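Local coordinates for response regulator receiver protein (PDB 3KTO) that is a CheY-like receiver-domain protein of the response regulator family, probably taking part in signalling that regulates transcription, at residues E69-E72 / T73-R77. Numbering follows the deposited sequence.
Sequences ELLE and TLVKR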
loop_
_atom_site.group_PDB
_atom_site.type_symbol
_atom_site.label_atom_id
_atom_site.label_comp_id
_atom_site.label_asym_id
_atom_site.label_seq_id
_atom_site.Cartn_x
_atom_site.Cartn_y
_atom_site.Cartn_z
ATOM N N GLU A 69 6.765 2.501 -18.687
ATOM C CA GLU A 69 7.077 1.759 -19.908
ATOM C C GLU A 69 5.869 1.902 -20.854
ATOM O O GLU A 69 6.017 2.106 -22.061
ATOM C CB GLU A 69 7.333 0.293 -19.556
ATOM C CG GLU A 69 7.751 -0.580 -20.714
ATOM C CD GLU A 69 8.033 -2.003 -20.277
ATOM O OE1 GLU A 69 7.140 -2.619 -19.666
ATOM O OE2 GLU A 69 9.145 -2.507 -20.541
ATOM N N LEU A 70 4.667 1.805 -20.295
ATOM C CA LEU A 70 3.458 1.963 -21.094
ATOM C C LEU A 70 3.492 3.332 -21.767
ATOM O O LEU A 70 3.235 3.448 -22.961
ATOM C CB LEU A 70 2.207 1.849 -20.218
ATOM C CG LEU A 70 0.874 2.197 -20.886
ATOM C CD1 LEU A 70 0.629 1.311 -22.107
ATOM C CD2 LEU A 70 -0.237 2.014 -19.865
ATOM N N LEU A 71 3.813 4.370 -20.998
ATOM C CA LEU A 71 3.887 5.720 -21.556
ATOM C C LEU A 71 4.923 5.769 -22.681
ATOM O O LEU A 71 4.664 6.320 -23.744
ATOM C CB LEU A 71 4.266 6.744 -20.467
ATOM C CG LEU A 71 4.544 8.177 -20.938
ATOM C CD1 LEU A 71 3.393 8.696 -21.801
ATOM C CD2 LEU A 71 4.732 9.073 -19.708
ATOM N N GLU A 72 6.097 5.200 -22.434
ATOM C CA GLU A 72 7.160 5.189 -23.436
ATOM C C GLU A 72 6.698 4.487 -24.720
ATOM O O GLU A 72 6.974 4.949 -25.823
ATOM C CB GLU A 72 8.404 4.499 -22.873
ATOM C CG GLU A 72 8.962 5.196 -21.629
ATOM C CD GLU A 72 10.108 4.442 -20.972
ATOM O OE1 GLU A 72 10.219 3.217 -21.163
ATOM O OE2 GLU A 72 10.886 5.079 -20.235
ATOM N N THR A 73 5.987 3.376 -24.566
ATOM C CA THR A 73 5.494 2.631 -25.714
ATOM C C THR A 73 4.526 3.460 -26.550
ATOM O O THR A 73 4.644 3.516 -27.775
ATOM C CB THR A 73 4.780 1.346 -25.273
ATOM O OG1 THR A 73 5.742 0.443 -24.707
ATOM C CG2 THR A 73 4.081 0.683 -26.468
ATOM N N LEU A 74 3.567 4.096 -25.883
ATOM C CA LEU A 74 2.580 4.920 -26.563
ATOM C C LEU A 74 3.238 6.094 -27.275
ATOM O O LEU A 74 2.846 6.450 -28.387
ATOM C CB LEU A 74 1.552 5.445 -25.566
ATOM C CG LEU A 74 0.671 4.411 -24.866
ATOM C CD1 LEU A 74 -0.162 5.116 -23.818
ATOM C CD2 LEU A 74 -0.224 3.702 -25.883
ATOM N N VAL A 75 4.233 6.698 -26.633
ATOM C CA VAL A 75 4.936 7.827 -27.230
ATOM C C VAL A 75 5.706 7.344 -28.455
ATOM O O VAL A 75 5.823 8.049 -29.453
ATOM C CB VAL A 75 5.921 8.474 -26.227
ATOM C CG1 VAL A 75 6.806 9.494 -26.944
ATOM C CG2 VAL A 75 5.146 9.147 -25.104
ATOM N N LYS A 76 6.225 6.129 -28.370
ATOM C CA LYS A 76 6.966 5.552 -29.475
ATOM C C LYS A 76 6.014 5.312 -30.651
ATOM O O LYS A 76 6.412 5.424 -31.810
ATOM C CB LYS A 76 7.601 4.236 -29.037
ATOM C CG LYS A 76 8.731 3.781 -29.920
ATOM C CD LYS A 76 9.297 2.460 -29.442
ATOM C CE LYS A 76 10.583 2.133 -30.182
ATOM N NZ LYS A 76 10.400 2.163 -31.662
ATOM N N ARG A 77 4.756 4.992 -30.349
ATOM C CA ARG A 77 3.755 4.735 -31.385
ATOM C C ARG A 77 3.038 5.988 -31.870
ATOM O O ARG A 77 1.973 5.905 -32.481
ATOM C CB ARG A 77 2.718 3.733 -30.886
ATOM C CG ARG A 77 3.287 2.365 -30.593
ATOM C CD ARG A 77 2.208 1.415 -30.135
ATOM N NE ARG A 77 2.763 0.117 -29.775
ATOM C CZ ARG A 77 2.040 -0.903 -29.330
ATOM N NH1 ARG A 77 0.727 -0.776 -29.192
ATOM N NH2 ARG A 77 2.635 -2.046 -29.011
#
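E69 to K76 are joined by four successive backbone N-H to carbonyl hydrogen bonds, each from residue i+4 back to residue i, the evidence for regular alpha-helix in the last two turns of helix 66-76. The N-H of T73, L74, V75 and K76 meet the carbonyls of E69, L70, L71 and E72; the L74 N to L70 O bond is the straightest, and K76 N to E72 O the most bent, at 146°. R77 N still reaches T73 O, but R77 is the first residue to leave helical backbone angles.

E69 O is gripped twice, by T73 N at 2.8 Å and by T73 OG1 at 3.1 Å. The hydroxyl comes from above the carbonyl plane, 41° out of it, because chi1 of -68° sets OG1 beside its own backbone N and turns it back toward the preceding turn. The same rotation leaves T73 CG2 over one face of the R77 guanidinium, 3.5 Å above its plane and offset toward the rim. A valine in place of T73 would probably leave E69 O with the amide as its sole donor from this turn. L71 CD1 packs on V75 CG2 at 3.8 Å; on an adjacent flank of the helix, L70 CD1 meets L74 CG more loosely, at 4.2 Å.

Helix 66-76 is the crossover of the beta-alpha-beta unit between strands 51-57 and 83-87 of the CheY-like fold. L71 rests on T83 and V85 of strand 83-87, V75 touches S102, T73 meets M43, and E72 OE2 forms a salt bridge with R97 of the neighbouring helix 92-100.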